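Local coordinates for protease Do-like 2, chloroplastic (Arabidopsis thaliana, PDB 4FLN) that acts as a chloroplast serine protease that makes the primary cleavage in the photodamaged D1 protein of photosystem II and rests as a hexamer, at the interface of chains A and B and the interface of chains A and C. Coordinates in Å, arbitrary orientation; residue numbers count along the deposited sequence, not the author numbering. Chains: chain A/B/C, Protease Do-like 2, chloroplastic.

Contact 1: the interface of chains A and B. Residues chain A 424, 429, 432; chain B 73, 98, 100.
B:Lys100 and A:Glu432 meet tip to tip in a salt bridge that joins the protease domain of chain B to the second PDZ domain of chain A, in a patch of a two-fold symmetric interface that probably helps hold the hexamer together. The ammonium NZ of B:Lys100 donates to the carboxylate oxygen OE2 of A:Glu432 over 3.1 Å. It comes from above the carboxylate plane, 41° out of it, so charge probably contributes more than direction. The other oxygen, OE1 of A:Glu432, is farther from NZ of B:Lys100, at 3.6 Å. The lysine chain bends at its third torsion (chi3 -66°), which turns NZ toward the acid while CD stays behind against chain A.

Apolar contact runs beside this pair. The tip of the isoleucine abuts the methylenes CD and CE of the lysine, with CD1 of A:Ile429 3.5 Å from CD of B:Lys100. The same methyl, CD1 of A:Ile429, meets the amide carbon CD of B:Gln98 at 3.8 Å, and on another flank that amide carbon has CB of A:Ala424 at 4.0 Å. The glutamine head therefore pushes in between an isoleucine methyl and an alanine methyl. B:Gln98 and B:Lys100 both belong to strand 98-102, two residues apart, and reach out side by side toward the loop that carries A:Ile429 and A:Glu432.

Polar proximity without a bond makes up the rest. The glutamine chain, extended beyond CG, crosses that of A:Glu432 obliquely, its amide turned 68° from the carboxylate plane. Such a partly positive amide group may add a mild electrostatic pull on the acid. B:Thr73, on strand 72-82, borders the patch; its hydroxyl OG1 lies 4.4 Å from OE1 of A:Glu432, too far for a direct bond. The amide nitrogen NE2 of B:Gln98 faces the acid at 3.6 Å from the carboxylate carbon CD of A:Glu432.

Contact 2: the interface of chains A and C. Residues chain A 427-431, 476; chain C 263-267.
The side-chain amide of C:Asn264 lies nearly parallel to the ring of A:Tyr431, the planes 19° apart, above its CE2-CZ rim rather than over the centre, the side chains crossing at about a right angle. CB of C:Asn264 is 3.7 Å from CZ of A:Tyr431. With CG anti to the backbone N (chi1 -179°), the asparagine projects from the first PDZ domain of chain C into the second PDZ domain of chain A.

Its two ends face different chains. The amide nitrogen ND2 reaches into the loop of chain A and donates to two backbone carbonyls: O of A:Ile429 at 2.9 Å, nearly straight (160° at the hydrogen), and O of A:Val427 at 3.1 Å, more bent. Both acceptors lie close to the amide plane, so the pair fixes its rotation. The oxygen OD1 turns back to its own chain and takes the backbone N-H groups of C:Ala266, from above the carbonyl plane, and C:Leu267, on a lone pair. That makes C:Asn264 an N-cap of helix 265-271.

The tyrosine is held at its hydroxyl tip. OH of A:Tyr431 accepts from N of A:Val476, on strand 474-478, at 2.7 Å and donates to the carbonyl O of A:Val476, and that oxygen stands at the ring edge in its plane. The leucine passes at a slant by this end, CG of C:Leu267 3.5 Å from OH of A:Tyr431. Farther along, CD2 of C:Leu267 meets CG2 of A:Val476 at 3.9 Å, the two side chains at about a right angle.

On the opposite flank, the branch methyl CG2 of A:Ile429 rests on the ring carbon CD of C:Pro265 at 3.6 Å. The extended C:Glu263 crosses the isoleucine, its carboxylate carbon CD 3.8 Å from CA of A:Gly430. By engaging a backbone loop and a helix start together, this PDZ-to-PDZ patch probably helps tie two subunits in the hexameric resting state.

Contact 1: the interface of chains A and B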
loop_
_atom_site.group_PDB
_atom_site.type_symbol
_atom_site.label_atom_id
_atom_site.label_comp_id
_atom_site.label_asym_id
_atom_site.label_seq_id
_atom_site.Cartn_x
_atom_site.Cartn_y
_atom_site.Cartn_z
ATOM N N ALA A 424 -24.078 12.583 25.584
ATOM C CA ALA A 424 -25.513 12.437 25.351
ATOM C C ALA A 424 -26.297 12.337 26.648
ATOM O O ALA A 424 -25.853 11.725 27.617
ATOM C CB ALA A 424 -25.810 11.256 24.439
ATOM N N ILE A 429 -30.535 16.439 24.009
ATOM C CA ILE A 429 -31.049 15.667 22.892
ATOM C C ILE A 429 -31.130 16.578 21.673
ATOM O O ILE A 429 -31.636 17.694 21.748
ATOM C CB ILE A 429 -32.442 15.059 23.205
ATOM C CG1 ILE A 429 -32.747 13.910 22.250
ATOM C CG2 ILE A 429 -33.535 16.115 23.125
ATOM C CD1 ILE A 429 -31.675 12.854 22.229
ATOM N N GLU A 432 -26.320 15.980 20.172
ATOM C CA GLU A 432 -25.245 14.986 20.255
ATOM C C GLU A 432 -24.676 14.952 18.853
ATOM O O GLU A 432 -25.125 15.722 17.997
ATOM C CB GLU A 432 -25.733 13.606 20.708
ATOM C CG GLU A 432 -27.187 13.544 21.091
ATOM C CD GLU A 432 -28.064 13.217 19.909
ATOM O OE1 GLU A 432 -27.591 12.470 19.016
ATOM O OE2 GLU A 432 -29.217 13.707 19.869
ATOM N N THR B 73 -22.248 7.707 17.823
ATOM C CA THR B 73 -23.635 7.378 17.521
ATOM C C THR B 73 -23.709 6.503 16.265
ATOM O O THR B 73 -22.861 6.599 15.377
ATOM C CB THR B 73 -24.534 8.642 17.408
ATOM O OG1 THR B 73 -24.610 9.301 18.684
ATOM C CG2 THR B 73 -25.943 8.265 16.973
ATOM N N GLN B 98 -27.990 6.073 25.242
ATOM C CA GLN B 98 -29.372 6.398 24.885
ATOM C C GLN B 98 -29.781 5.716 23.581
ATOM O O GLN B 98 -28.957 5.542 22.678
ATOM C CB GLN B 98 -29.581 7.913 24.760
ATOM C CG GLN B 98 -28.897 8.532 23.544
ATOM C CD GLN B 98 -29.365 9.956 23.229
ATOM O OE1 GLN B 98 -30.071 10.593 24.019
ATOM N NE2 GLN B 98 -28.964 10.456 22.065
ATOM N N LYS B 100 -32.827 5.957 20.563
ATOM C CA LYS B 100 -34.019 6.555 19.966
ATOM C C LYS B 100 -34.571 5.701 18.809
ATOM O O LYS B 100 -33.804 5.098 18.055
ATOM C CB LYS B 100 -33.721 7.987 19.500
ATOM C CG LYS B 100 -33.446 8.976 20.637
ATOM C CD LYS B 100 -32.894 10.303 20.117
ATOM C CE LYS B 100 -31.512 10.136 19.485
ATOM N NZ LYS B 100 -30.979 11.397 18.869
#

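Contact 2: the interface of chains A and C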
loop_
_atom_site.group_PDB
_atom_site.type_symbol
_atom_site.label_atom_id
_atom_site.label_comp_id
_atom_site.label_asym_id
_atom_site.label_seq_id
_atom_site.Cartn_x
_atom_site.Cartn_y
_atom_site.Cartn_z
ATOM N N VAL A 427 -31.196 16.399 28.407
ATOM C CA VAL A 427 -31.156 17.844 28.190
ATOM C C VAL A 427 -30.593 18.232 26.825
ATOM O O VAL A 427 -31.059 19.179 26.206
ATOM C CB VAL A 427 -30.371 18.596 29.306
ATOM C CG1 VAL A 427 -31.097 18.484 30.634
ATOM C CG2 VAL A 427 -28.942 18.069 29.425
ATOM N N ASN A 428 -29.586 17.504 26.363
ATOM C CA ASN A 428 -28.906 17.859 25.118
ATOM C C ASN A 428 -29.433 17.162 23.867
ATOM O O ASN A 428 -28.828 17.244 22.799
ATOM C CB ASN A 428 -27.391 17.729 25.239
ATOM C CG ASN A 428 -26.958 16.332 25.543
ATOM O OD1 ASN A 428 -27.493 15.369 24.990
ATOM N ND2 ASN A 428 -25.975 16.203 26.426
ATOM N N ILE A 429 -30.535 16.439 24.009
ATOM C CA ILE A 429 -31.049 15.667 22.892
ATOM C C ILE A 429 -31.130 16.578 21.673
ATOM O O ILE A 429 -31.636 17.694 21.748
ATOM C CB ILE A 429 -32.442 15.059 23.205
ATOM C CG1 ILE A 429 -32.747 13.910 22.250
ATOM C CG2 ILE A 429 -33.535 16.115 23.125
ATOM C CD1 ILE A 429 -31.675 12.854 22.229
ATOM N N GLY A 430 -30.578 16.098 20.563
ATOM C CA GLY A 430 -30.567 16.824 19.306
ATOM C C GLY A 430 -29.234 17.492 19.026
ATOM O O GLY A 430 -28.911 17.810 17.882
ATOM N N TYR A 431 -28.470 17.736 20.083
ATOM C CA TYR A 431 -27.129 18.295 19.950
ATOM C C TYR A 431 -26.000 17.265 20.024
ATOM O O TYR A 431 -24.829 17.642 19.972
ATOM C CB TYR A 431 -26.886 19.376 20.999
ATOM C CG TYR A 431 -27.941 20.449 21.061
ATOM C CD1 TYR A 431 -28.459 21.016 19.898
ATOM C CD2 TYR A 431 -28.417 20.899 22.288
ATOM C CE1 TYR A 431 -29.424 22.004 19.959
ATOM C CE2 TYR A 431 -29.373 21.886 22.362
ATOM C CZ TYR A 431 -29.872 22.433 21.197
ATOM O OH TYR A 431 -30.819 23.413 21.276
ATOM N N VAL A 476 -29.550 25.626 22.052
ATOM C CA VAL A 476 -30.269 26.247 23.165
ATOM C C VAL A 476 -30.598 25.221 24.240
ATOM O O VAL A 476 -31.118 24.147 23.948
ATOM C CB VAL A 476 -31.569 26.889 22.664
ATOM C CG1 VAL A 476 -32.540 27.158 23.821
ATOM C CG2 VAL A 476 -31.251 28.154 21.883
ATOM N N GLU C 263 -34.887 19.417 16.737
ATOM C CA GLU C 263 -35.237 18.255 17.534
ATOM C C GLU C 263 -35.371 18.630 19.011
ATOM O O GLU C 263 -36.281 18.188 19.705
ATOM C CB GLU C 263 -34.214 17.138 17.318
ATOM C CG GLU C 263 -34.495 15.841 18.061
ATOM C CD GLU C 263 -33.444 14.779 17.777
ATOM O OE1 GLU C 263 -33.373 13.782 18.534
ATOM O OE2 GLU C 263 -32.691 14.948 16.788
ATOM N N ASN C 264 -34.448 19.461 19.481
ATOM C CA ASN C 264 -34.365 19.783 20.899
ATOM C C ASN C 264 -35.522 20.608 21.436
ATOM O O ASN C 264 -35.881 21.627 20.862
ATOM C CB ASN C 264 -33.055 20.485 21.219
ATOM C CG ASN C 264 -32.935 20.806 22.678
ATOM O OD1 ASN C 264 -33.409 21.846 23.136
ATOM N ND2 ASN C 264 -32.322 19.902 23.432
ATOM N N PRO C 265 -36.103 20.167 22.555
ATOM C CA PRO C 265 -37.272 20.797 23.172
ATOM C C PRO C 265 -37.070 22.282 23.428
ATOM O O PRO C 265 -37.929 23.093 23.072
ATOM C CB PRO C 265 -37.364 20.086 24.520
ATOM C CG PRO C 265 -36.746 18.777 24.294
ATOM C CD PRO C 265 -35.652 18.984 23.305
ATOM N N ALA C 266 -35.933 22.627 24.029
ATOM C CA ALA C 266 -35.677 23.994 24.479
ATOM C C ALA C 266 -35.538 24.960 23.301
ATOM O O ALA C 266 -36.077 26.068 23.320
ATOM C CB ALA C 266 -34.446 24.038 25.376
ATOM N N LEU C 267 -34.819 24.534 22.272
ATOM C CA LEU C 267 -34.818 25.272 21.027
ATOM C C LEU C 267 -36.242 25.648 20.659
ATOM O O LEU C 267 -36.593 26.822 20.598
ATOM C CB LEU C 267 -34.227 24.428 19.911
ATOM C CG LEU C 267 -33.062 25.061 19.175
ATOM C CD1 LEU C 267 -32.908 24.358 17.850
ATOM C CD2 LEU C 267 -33.281 26.564 18.998
#

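Contact 1 and contact 2 have C-alpha centres about 10 Å apart and share A:Ile429, whose CD1 end serves chain B while its CG2 branch and carbonyl serve chain C. The short loop after the 3-10 helix 426-428 thus connects one subunit to two neighbours, the protease domain of one and the first PDZ domain of the other, which suggests a role in assembly. Both interfaces are two-fold symmetric, so each contact has a twin. The centres of contacts 1 and 2 lie about 39 Å and 43 Å from A:His91, far from chain A's own active site; any effect on cleavage there may be indirect.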